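Local structure of uncharacterized protein (Mycobacterium avium subsp. paratuberculosis, 4R9Z) at residues B[42-47]-B[195-200]; B[48-53]-B[108-113]; B[83-86]-B[91-94]. The protein probably hydrolyses fatty acyl-CoA thioesters, as a double hot-dog thioesterase of the TesB type. All coordinates share one frame; numbering follows the deposited sequence.

Contact 1: residues B[42-47]-B[195-200]; sequences ISAQAL and VAYMSA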
ATOM      1  N   ILE B  42       4.645 -12.067 -11.046  1.00 30.43           N
ATOM      2  CA  ILE B  42       3.537 -11.544 -11.824  1.00 28.16           C
ATOM      3  C   ILE B  42       3.378 -10.044 -11.588  1.00 32.57           C
ATOM      4  O   ILE B  42       2.975  -9.317 -12.494  1.00 37.14           O
ATOM      5  CB  ILE B  42       2.216 -12.294 -11.516  1.00 37.00           C
ATOM      6  CG1 ILE B  42       1.169 -12.003 -12.593  1.00 35.65           C
ATOM      7  CG2 ILE B  42       1.685 -11.956 -10.136  1.00 30.53           C
ATOM      8  CD1 ILE B  42       0.037 -12.998 -12.620  1.00 31.29           C
ATOM      9  N   SER B  43       3.707  -9.578 -10.386  1.00 29.63           N
ATOM     10  CA  SER B  43       3.603  -8.154 -10.083  1.00 29.93           C
ATOM     11  C   SER B  43       4.742  -7.375 -10.738  1.00 31.88           C
ATOM     12  O   SER B  43       4.590  -6.204 -11.075  1.00 32.53           O
ATOM     13  CB  SER B  43       3.599  -7.907  -8.572  1.00 32.57           C
ATOM     14  OG  SER B  43       4.883  -8.101  -8.010  1.00 39.70           O
ATOM     15  N   ALA B  44       5.888  -8.026 -10.899  1.00 32.84           N
ATOM     16  CA  ALA B  44       7.019  -7.413 -11.588  1.00 38.14           C
ATOM     17  C   ALA B  44       6.713  -7.232 -13.069  1.00 32.58           C
ATOM     18  O   ALA B  44       7.048  -6.208 -13.664  1.00 29.79           O
ATOM     19  CB  ALA B  44       8.272  -8.249 -11.408  1.00 40.42           C
ATOM     20  N   GLN B  45       6.083  -8.244 -13.656  1.00 25.07           N
ATOM     21  CA  GLN B  45       5.665  -8.182 -15.049  1.00 31.51           C
ATOM     22  C   GLN B  45       4.616  -7.093 -15.251  1.00 31.86           C
ATOM     23  O   GLN B  45       4.684  -6.318 -16.206  1.00 32.42           O
ATOM     24  CB  GLN B  45       5.121  -9.537 -15.509  1.00 37.61           C
ATOM     25  CG  GLN B  45       6.195 -10.567 -15.821  1.00 32.21           C
ATOM     26  CD  GLN B  45       5.626 -11.872 -16.342  1.00 42.19           C
ATOM     27  OE1 GLN B  45       4.523 -12.281 -15.969  1.00 38.50           O
ATOM     28  NE2 GLN B  45       6.382 -12.540 -17.204  1.00 42.17           N
ATOM     29  N   ALA B  46       3.650  -7.039 -14.341  1.00 31.87           N
ATOM     30  CA  ALA B  46       2.581  -6.053 -14.413  1.00 27.56           C
ATOM     31  C   ALA B  46       3.131  -4.634 -14.283  1.00 31.41           C
ATOM     32  O   ALA B  46       2.614  -3.701 -14.896  1.00 35.24           O
ATOM     33  CB  ALA B  46       1.548  -6.320 -13.340  1.00 26.07           C
ATOM     34  N   LEU B  47       4.189  -4.482 -13.494  1.00 27.99           N
ATOM     35  CA  LEU B  47       4.817  -3.185 -13.307  1.00 26.36           C
ATOM     36  C   LEU B  47       5.525  -2.755 -14.577  1.00 27.31           C
ATOM     37  O   LEU B  47       5.515  -1.581 -14.935  1.00 30.36           O
ATOM     38  CB  LEU B  47       5.808  -3.215 -12.148  1.00 25.99           C
ATOM     39  CG  LEU B  47       6.514  -1.874 -11.915  1.00 30.98           C
ATOM     40  CD1 LEU B  47       5.519  -0.779 -11.538  1.00 25.14           C
ATOM     41  CD2 LEU B  47       7.633  -1.994 -10.878  1.00 23.39           C
ATOM     42  N   VAL B 195      13.641  -5.064  -8.192  1.00 39.29           N
ATOM     43  CA  VAL B 195      13.545  -4.719  -6.787  1.00 41.19           C
ATOM     44  C   VAL B 195      12.194  -5.171  -6.241  1.00 43.58           C
ATOM     45  O   VAL B 195      12.128  -5.890  -5.246  1.00 48.33           O
ATOM     46  CB  VAL B 195      13.717  -3.219  -6.563  1.00 41.14           C
ATOM     47  CG1 VAL B 195      13.255  -2.845  -5.167  1.00 35.59           C
ATOM     48  CG2 VAL B 195      15.166  -2.835  -6.772  1.00 35.94           C
ATOM     49  N   ALA B 196      11.120  -4.758  -6.905  1.00 36.94           N
ATOM     50  CA  ALA B 196       9.779  -5.177  -6.517  1.00 36.27           C
ATOM     51  C   ALA B 196       9.646  -6.696  -6.527  1.00 35.84           C
ATOM     52  O   ALA B 196       9.076  -7.277  -5.606  1.00 38.13           O
ATOM     53  CB  ALA B 196       8.742  -4.547  -7.433  1.00 37.76           C
ATOM     54  N   TYR B 197      10.173  -7.324  -7.576  1.00 41.65           N
ATOM     55  CA  TYR B 197      10.176  -8.783  -7.723  1.00 35.82           C
ATOM     56  C   TYR B 197      10.730  -9.467  -6.472  1.00 37.24           C
ATOM     57  O   TYR B 197      10.083 -10.332  -5.885  1.00 37.73           O
ATOM     58  CB  TYR B 197      11.001  -9.177  -8.955  1.00 27.91           C
ATOM     59  CG  TYR B 197      10.769 -10.569  -9.512  1.00 34.79           C
ATOM     60  CD1 TYR B 197      10.556 -11.661  -8.678  1.00 34.75           C
ATOM     61  CD2 TYR B 197      10.779 -10.790 -10.886  1.00 36.94           C
ATOM     62  CE1 TYR B 197      10.353 -12.928  -9.193  1.00 36.75           C
ATOM     63  CE2 TYR B 197      10.577 -12.056 -11.412  1.00 33.44           C
ATOM     64  CZ  TYR B 197      10.366 -13.120 -10.561  1.00 40.19           C
ATOM     65  OH  TYR B 197      10.163 -14.379 -11.079  1.00 42.89           O
ATOM     66  N   MET B 198      11.940  -9.081  -6.084  1.00 42.03           N
ATOM     67  CA  MET B 198      12.628  -9.700  -4.958  1.00 43.84           C
ATOM     68  C   MET B 198      12.016  -9.277  -3.617  1.00 41.22           C
ATOM     69  O   MET B 198      11.943 -10.079  -2.686  1.00 43.57           O
ATOM     70  CB  MET B 198      14.125  -9.365  -5.015  1.00 42.60           C
ATOM     71  CG  MET B 198      14.654  -8.492  -3.890  1.00 48.58           C
ATOM     72  SD  MET B 198      15.078  -9.436  -2.418  1.00 54.95           S
ATOM     73  CE  MET B 198      15.709 -10.926  -3.176  1.00 50.39           C
ATOM     74  N   SER B 199      11.563  -8.029  -3.531  1.00 33.68           N
ATOM     75  CA  SER B 199      10.951  -7.504  -2.311  1.00 35.81           C
ATOM     76  C   SER B 199       9.728  -8.310  -1.895  1.00 36.65           C
ATOM     77  O   SER B 199       9.392  -8.379  -0.715  1.00 45.50           O
ATOM     78  CB  SER B 199      10.555  -6.039  -2.496  1.00 37.38           C
ATOM     79  OG  SER B 199       9.425  -5.931  -3.346  1.00 33.06           O
ATOM     80  N   ALA B 200       9.051  -8.892  -2.874  1.00 28.94           N
ATOM     81  CA  ALA B 200       7.854  -9.670  -2.614  1.00 32.03           C
ATOM     82  C   ALA B 200       8.146 -11.115  -2.209  1.00 40.07           C
ATOM     83  O   ALA B 200       7.587 -11.610  -1.231  1.00 48.43           O
ATOM     84  CB  ALA B 200       6.939  -9.640  -3.834  1.00 26.94           C
TER
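Ala44 and Tyr197 bring the two helices together. Ala44 CB sits 3.6 Å from Tyr197 CD2, and it lies obliquely to the ring. The same methyl also touches Tyr197 CB and CG, so it meets the root of the side chain and not the phenol end. The ring is put there by chi1 of -162°, with CG anti to the backbone N. This carries the ring past Ala44 toward the N-terminal part of helix 39-52, where its OH makes a hydrogen bond with ND1 of His41. A second, looser touch joins Leu47 CD2 to Ala196 CB at 4.4 Å. Leu47 CG is anti to the backbone N, chi1 179°, which points CD2 across to Ala196. With small alanines on both helices, the CA atoms of Ala44 and Tyr197 come within 5.2 Å. No hydrogen bond crosses the contact. Ala196 O is used within its own helix, by the backbone N of Ala200 and by Ser199 OG, which also pairs with His222. Helix 39-52 and helix 188-201 belong to the two hot-dog halves and meet near the centre of the chain. Ile42 and Ser43 rest on Phe66 of strand 58-66, while Tyr197 meets Trp158 edge-to-face.

Contact 2: residues B[48-53]-B[108-113]; sequences LAASRT and SSFKVV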
ATOM      1  N   LEU B  48       6.137  -3.714 -15.260  1.00 28.90           N
ATOM      2  CA  LEU B  48       6.784  -3.426 -16.533  1.00 41.15           C
ATOM      3  C   LEU B  48       5.743  -3.063 -17.579  1.00 34.30           C
ATOM      4  O   LEU B  48       5.965  -2.184 -18.414  1.00 27.95           O
ATOM      5  CB  LEU B  48       7.623  -4.615 -17.003  1.00 32.31           C
ATOM      6  CG  LEU B  48       8.929  -4.774 -16.228  1.00 32.49           C
ATOM      7  CD1 LEU B  48       9.578  -6.122 -16.498  1.00 36.57           C
ATOM      8  CD2 LEU B  48       9.868  -3.634 -16.575  1.00 23.58           C
ATOM      9  N   ALA B  49       4.602  -3.738 -17.519  1.00 30.52           N
ATOM     10  CA  ALA B  49       3.511  -3.449 -18.426  1.00 24.69           C
ATOM     11  C   ALA B  49       3.116  -1.985 -18.312  1.00 29.42           C
ATOM     12  O   ALA B  49       3.147  -1.250 -19.293  1.00 32.67           O
ATOM     13  CB  ALA B  49       2.328  -4.341 -18.129  1.00 26.84           C
ATOM     14  N   ALA B  50       2.820  -1.557 -17.090  1.00 28.87           N
ATOM     15  CA  ALA B  50       2.455  -0.176 -16.825  1.00 26.82           C
ATOM     16  C   ALA B  50       3.557   0.785 -17.259  1.00 28.24           C
ATOM     17  O   ALA B  50       3.293   1.788 -17.919  1.00 25.73           O
ATOM     18  CB  ALA B  50       2.143   0.009 -15.346  1.00 27.03           C
ATOM     19  N   SER B  51       4.791   0.466 -16.885  1.00 31.31           N
ATOM     20  CA  SER B  51       5.939   1.323 -17.163  1.00 29.65           C
ATOM     21  C   SER B  51       6.140   1.582 -18.653  1.00 27.61           C
ATOM     22  O   SER B  51       6.500   2.688 -19.046  1.00 27.32           O
ATOM     23  CB  SER B  51       7.205   0.708 -16.576  1.00 30.04           C
ATOM     24  OG  SER B  51       7.046   0.447 -15.195  1.00 36.35           O
ATOM     25  N   ARG B  52       5.930   0.554 -19.471  1.00 33.32           N
ATOM     26  CA  ARG B  52       6.081   0.674 -20.921  1.00 30.89           C
ATOM     27  C   ARG B  52       4.992   1.519 -21.582  1.00 28.54           C
ATOM     28  O   ARG B  52       5.152   1.948 -22.724  1.00 36.99           O
ATOM     29  CB  ARG B  52       6.115  -0.717 -21.560  1.00 28.71           C
ATOM     30  CG  ARG B  52       7.396  -1.474 -21.253  1.00 30.86           C
ATOM     31  CD  ARG B  52       7.368  -2.907 -21.756  1.00 25.13           C
ATOM     32  NE  ARG B  52       7.303  -2.991 -23.211  1.00 28.86           N
ATOM     33  CZ  ARG B  52       7.330  -4.134 -23.886  1.00 25.31           C
ATOM     34  NH1 ARG B  52       7.424  -5.286 -23.239  1.00 30.43           N
ATOM     35  NH2 ARG B  52       7.264  -4.123 -25.206  1.00 31.80           N
ATOM     36  N   THR B  53       3.892   1.753 -20.870  1.00 28.91           N
ATOM     37  CA  THR B  53       2.838   2.645 -21.350  1.00 24.79           C
ATOM     38  C   THR B  53       3.006   4.044 -20.772  1.00 28.63           C
ATOM     39  O   THR B  53       2.170   4.913 -20.999  1.00 27.30           O
ATOM     40  CB  THR B  53       1.426   2.148 -20.993  1.00 30.19           C
ATOM     41  OG1 THR B  53       1.185   2.309 -19.586  1.00 26.73           O
ATOM     42  CG2 THR B  53       1.228   0.697 -21.425  1.00 23.92           C
ATOM     43  N   SER B 108      -0.288   1.721 -10.171  1.00 22.40           N
ATOM     44  CA  SER B 108       1.074   2.225 -10.116  1.00 25.31           C
ATOM     45  C   SER B 108       1.092   3.687 -10.493  1.00 25.35           C
ATOM     46  O   SER B 108       0.219   4.162 -11.212  1.00 26.75           O
ATOM     47  CB  SER B 108       1.997   1.435 -11.043  1.00 28.08           C
ATOM     48  OG  SER B 108       1.470   1.377 -12.355  1.00 30.90           O
ATOM     49  N   SER B 109       2.093   4.399  -9.997  1.00 25.52           N
ATOM     50  CA  SER B 109       2.189   5.824 -10.240  1.00 23.31           C
ATOM     51  C   SER B 109       3.607   6.159 -10.689  1.00 24.92           C
ATOM     52  O   SER B 109       4.568   5.481 -10.314  1.00 25.74           O
ATOM     53  CB  SER B 109       1.794   6.609  -8.991  1.00 25.58           C
ATOM     54  OG  SER B 109       1.727   7.998  -9.262  1.00 28.32           O
ATOM     55  N   PHE B 110       3.716   7.180 -11.531  1.00 30.19           N
ATOM     56  CA  PHE B 110       4.962   7.518 -12.214  1.00 30.72           C
ATOM     57  C   PHE B 110       5.161   9.030 -12.224  1.00 29.98           C
ATOM     58  O   PHE B 110       4.188   9.784 -12.197  1.00 29.97           O
ATOM     59  CB  PHE B 110       4.951   7.005 -13.656  1.00 30.20           C
ATOM     60  CG  PHE B 110       4.697   5.534 -13.781  1.00 24.58           C
ATOM     61  CD1 PHE B 110       3.402   5.039 -13.762  1.00 24.32           C
ATOM     62  CD2 PHE B 110       5.742   4.651 -13.958  1.00 23.85           C
ATOM     63  CE1 PHE B 110       3.159   3.684 -13.882  1.00 23.25           C
ATOM     64  CE2 PHE B 110       5.505   3.298 -14.082  1.00 28.67           C
ATOM     65  CZ  PHE B 110       4.211   2.814 -14.044  1.00 24.48           C
ATOM     66  N   LYS B 111       6.408   9.477 -12.267  1.00 26.48           N
ATOM     67  CA  LYS B 111       6.671  10.883 -12.535  1.00 34.23           C
ATOM     68  C   LYS B 111       8.004  11.075 -13.241  1.00 41.66           C
ATOM     69  O   LYS B 111       8.805  10.145 -13.345  1.00 41.96           O
ATOM     70  CB  LYS B 111       6.639  11.705 -11.248  1.00 34.57           C
ATOM     71  CG  LYS B 111       7.658  11.291 -10.216  1.00 44.34           C
ATOM     72  CD  LYS B 111       7.664  12.269  -9.053  1.00 38.43           C
ATOM     73  CE  LYS B 111       7.997  13.674  -9.522  1.00 49.25           C
ATOM     74  NZ  LYS B 111       8.713  14.445  -8.472  1.00 53.09           N
ATOM     75  N   VAL B 112       8.223  12.285 -13.747  1.00 47.27           N
ATOM     76  CA  VAL B 112       9.494  12.631 -14.363  1.00 54.36           C
ATOM     77  C   VAL B 112      10.455  13.048 -13.251  1.00 58.36           C
ATOM     78  O   VAL B 112      10.051  13.689 -12.279  1.00 65.41           O
ATOM     79  CB  VAL B 112       9.338  13.757 -15.411  1.00 54.72           C
ATOM     80  CG1 VAL B 112       8.542  13.258 -16.610  1.00 52.21           C
ATOM     81  CG2 VAL B 112       8.661  14.973 -14.800  1.00 61.27           C
ATOM     82  N   VAL B 113      11.719  12.662 -13.384  1.00 62.12           N
ATOM     83  CA  VAL B 113      12.687  12.812 -12.298  1.00 75.76           C
ATOM     84  C   VAL B 113      13.496  14.109 -12.417  1.00 73.03           C
ATOM     85  O   VAL B 113      13.701  14.623 -13.514  1.00 69.57           O
ATOM     86  CB  VAL B 113      13.645  11.587 -12.254  1.00 75.01           C
ATOM     87  CG1 VAL B 113      14.630  11.682 -11.094  1.00 69.95           C
ATOM     88  CG2 VAL B 113      12.840  10.301 -12.149  1.00 68.17           C
TER
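Phe110 turns the edge of its ring to the helix of residues 48-52. Ala50 CB lies near the ring plane, 3.7 Å from Phe110 CZ. Ser51 OG is also near that plane, 3.4 Å from Phe110 CE2. The ring therefore meets the helix with its outer rim, and its CZ also comes close to the backbone N of Ser51. Chi1 of -56° places CG anti to the carbonyl carbon and sends the ring from the strand toward the helix. Ser51 OG makes no hydrogen bond across the contact; its polar partner is Leu47 O, one turn back in the helix. Strand 101-111 is part of the curved antiparallel sheet of a hot-dog fold, and helix 39-52 is the long helix wrapped by it. The axes of the short segments 48-52 and 108-111 come within 9.4 Å and run at 37° to each other. The methyl of Ala50 also meets the hydroxyl of Ser108, with Ala50 CB and Ser108 OG 3.4 Å apart. It is thus shared by two side chains from the same side of the strand. Ser109, the residue between Ser108 and Phe110, bonds through OG to Arg220 of the second subunit.

Contact 3: residues B[83-86]-B[91-94]; sequences LQEG and ARRV
Leu83, Ala91 and Arg92 have the largest areas buried here. Leu83 lies along the strand of residues 91-94. Leu83 CB is 3.7 Å from Ala91 CB, and Leu83 CD1 reaches the backbone carbonyl of Arg92. The other methyl, CD2, lies obliquely to the guanidinium of Arg93, and the two side chains cross at about a right angle. Arg93 has its main polar partner elsewhere, in a salt bridge from NE to Glu105 of the second subunit.

Ala91 is held through its backbone. Ala91 N gives a hydrogen bond of 2.9 Å to Gln84 O. Ala91 O takes a hydrogen bond of 3.0 Å from Leu83 N. Gln84 N also bonds to Ala91 O, at 3.3 Å. Both donors stand above the carbonyl plane. Arg92 NH1 also reaches Ala91 O, so three N-H groups grip this one oxygen.

Arg92 starts away from residues 83-86, but its chain bends at chi2 (-67°) and folds the guanidinium back toward them. Glu85 OE1 lies in the guanidinium plane and makes a salt bridge of 2.6 Å with Arg92 NH2. The bond meets the carboxylate from above its plane, and the two flat groups are turned 47° apart. NH1 adds weak bonds to Gln84 O and Glu85 OE1. The group has further partners: Asp82 forms a salt bridge with NH1, and Thr53 OG1 takes NE. These bonds should fix the rotation of the guanidinium, and the two acids probably stabilise its positive charge.

Gln84 and Ala91 form an antiparallel hydrogen-bonded pair. Their CB atoms share one face of the sheet, on which Arg68 and Leu67 of the second subunit pack. Leu83 and Gln84 both face Ala91. This is a classic beta bulge, set in the hairpin of strands 76-85 and 89-98 in the N-terminal hot-dog half.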
ATOM      1  N   LEU B  83      -5.104   5.677 -16.006  1.00 24.51           N
ATOM      2  CA  LEU B  83      -5.827   6.333 -14.916  1.00 22.50           C
ATOM      3  C   LEU B  83      -5.566   7.827 -14.898  1.00 25.87           C
ATOM      4  O   LEU B  83      -6.448   8.623 -14.579  1.00 22.15           O
ATOM      5  CB  LEU B  83      -5.444   5.729 -13.566  1.00 21.29           C
ATOM      6  CG  LEU B  83      -5.690   4.227 -13.437  1.00 23.94           C
ATOM      7  CD1 LEU B  83      -5.305   3.751 -12.048  1.00 30.19           C
ATOM      8  CD2 LEU B  83      -7.141   3.900 -13.750  1.00 17.10           C
ATOM      9  N   GLN B  84      -4.330   8.202 -15.200  1.00 24.03           N
ATOM     10  CA  GLN B  84      -3.985   9.605 -15.282  1.00 24.41           C
ATOM     11  C   GLN B  84      -2.761   9.848 -16.145  1.00 28.35           C
ATOM     12  O   GLN B  84      -1.778   9.117 -16.075  1.00 31.66           O
ATOM     13  CB  GLN B  84      -3.735  10.165 -13.885  1.00 29.94           C
ATOM     14  CG  GLN B  84      -3.403  11.644 -13.886  1.00 35.67           C
ATOM     15  CD  GLN B  84      -2.404  12.014 -12.822  1.00 36.81           C
ATOM     16  OE1 GLN B  84      -1.523  11.225 -12.482  1.00 39.05           O
ATOM     17  NE2 GLN B  84      -2.533  13.220 -12.285  1.00 43.37           N
ATOM     18  N   GLU B  85      -2.823  10.895 -16.951  1.00 28.00           N
ATOM     19  CA  GLU B  85      -1.687  11.278 -17.761  1.00 33.22           C
ATOM     20  C   GLU B  85      -1.531  12.778 -17.659  1.00 35.12           C
ATOM     21  O   GLU B  85      -2.188  13.533 -18.372  1.00 46.13           O
ATOM     22  CB  GLU B  85      -1.867  10.833 -19.213  1.00 32.60           C
ATOM     23  CG  GLU B  85      -0.626  11.020 -20.073  1.00 31.45           C
ATOM     24  CD  GLU B  85       0.545  10.163 -19.613  1.00 39.00           C
ATOM     25  OE1 GLU B  85       0.313   9.102 -18.993  1.00 43.12           O
ATOM     26  OE2 GLU B  85       1.701  10.548 -19.876  1.00 33.78           O
ATOM     27  N   GLY B  86      -0.669  13.205 -16.748  1.00 35.42           N
ATOM     28  CA  GLY B  86      -0.496  14.613 -16.466  1.00 37.85           C
ATOM     29  C   GLY B  86       0.874  15.136 -16.833  1.00 48.39           C
ATOM     30  O   GLY B  86       1.754  14.389 -17.271  1.00 45.63           O
ATOM     31  N   ALA B  91      -0.560   7.607 -13.950  1.00 25.80           N
ATOM     32  CA  ALA B  91      -1.118   6.525 -13.155  1.00 21.12           C
ATOM     33  C   ALA B  91      -1.632   5.430 -14.075  1.00 21.43           C
ATOM     34  O   ALA B  91      -2.187   5.711 -15.137  1.00 24.96           O
ATOM     35  CB  ALA B  91      -2.226   7.036 -12.262  1.00 25.04           C
ATOM     36  N   ARG B  92      -1.425   4.181 -13.675  1.00 23.89           N
ATOM     37  CA  ARG B  92      -1.874   3.042 -14.470  1.00 25.82           C
ATOM     38  C   ARG B  92      -2.603   2.005 -13.633  1.00 25.99           C
ATOM     39  O   ARG B  92      -2.318   1.838 -12.450  1.00 27.17           O
ATOM     40  CB  ARG B  92      -0.694   2.382 -15.187  1.00 22.64           C
ATOM     41  CG  ARG B  92       0.060   3.316 -16.114  1.00 26.82           C
ATOM     42  CD  ARG B  92      -0.805   3.715 -17.295  1.00 23.76           C
ATOM     43  NE  ARG B  92      -0.065   4.518 -18.260  1.00 30.83           N
ATOM     44  CZ  ARG B  92      -0.218   5.830 -18.393  1.00 25.32           C
ATOM     45  NH1 ARG B  92      -1.084   6.469 -17.625  1.00 26.36           N
ATOM     46  NH2 ARG B  92       0.490   6.500 -19.290  1.00 22.52           N
ATOM     47  N   ARG B  93      -3.554   1.325 -14.262  1.00 29.72           N
ATOM     48  CA  ARG B  93      -4.140   0.107 -13.722  1.00 22.16           C
ATOM     49  C   ARG B  93      -3.636  -1.050 -14.569  1.00 26.97           C
ATOM     50  O   ARG B  93      -3.549  -0.932 -15.786  1.00 27.24           O
ATOM     51  CB  ARG B  93      -5.667   0.139 -13.765  1.00 25.08           C
ATOM     52  CG  ARG B  93      -6.298  -1.197 -13.388  1.00 26.64           C
ATOM     53  CD  ARG B  93      -7.796  -1.272 -13.697  1.00 29.41           C
ATOM     54  NE  ARG B  93      -8.483   0.016 -13.659  1.00 34.47           N
ATOM     55  CZ  ARG B  93      -9.537   0.310 -14.417  1.00 44.26           C
ATOM     56  NH1 ARG B  93     -10.000  -0.592 -15.275  1.00 35.97           N
ATOM     57  NH2 ARG B  93     -10.121   1.504 -14.330  1.00 28.36           N
ATOM     58  N   VAL B  94      -3.263  -2.155 -13.937  1.00 32.05           N
ATOM     59  CA  VAL B  94      -2.889  -3.343 -14.688  1.00 20.93           C
ATOM     60  C   VAL B  94      -3.676  -4.528 -14.169  1.00 23.22           C
ATOM     61  O   VAL B  94      -3.682  -4.800 -12.972  1.00 28.13           O
ATOM     62  CB  VAL B  94      -1.387  -3.648 -14.603  1.00 27.62           C
ATOM     63  CG1 VAL B  94      -1.081  -4.949 -15.322  1.00 25.47           C
ATOM     64  CG2 VAL B  94      -0.578  -2.510 -15.200  1.00 26.78           C
TER

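In the fold
After a first short helix and two short strands, the chain enters helix 39-52, which serves both contact 1 and contact 2. It then passes strand 58-66 into the hairpin of strands 76-85 and 89-98, where contact 3 closes the shortest loop. The next strand, 101-111, returns to the helix and closes contact 2 around contact 3. Contact 1 closes last, when helix 188-201 arrives, and its loop encloses the other two. No loops cross. Contacts 2 and 3 belong to the N-terminal half, with centres 8 Å apart, and are linked by a probable backbone hydrogen bond from Arg92 N to Ser108 O and by packing of Ala50 on Val94. Contact 1 ties that half to the C-terminal one.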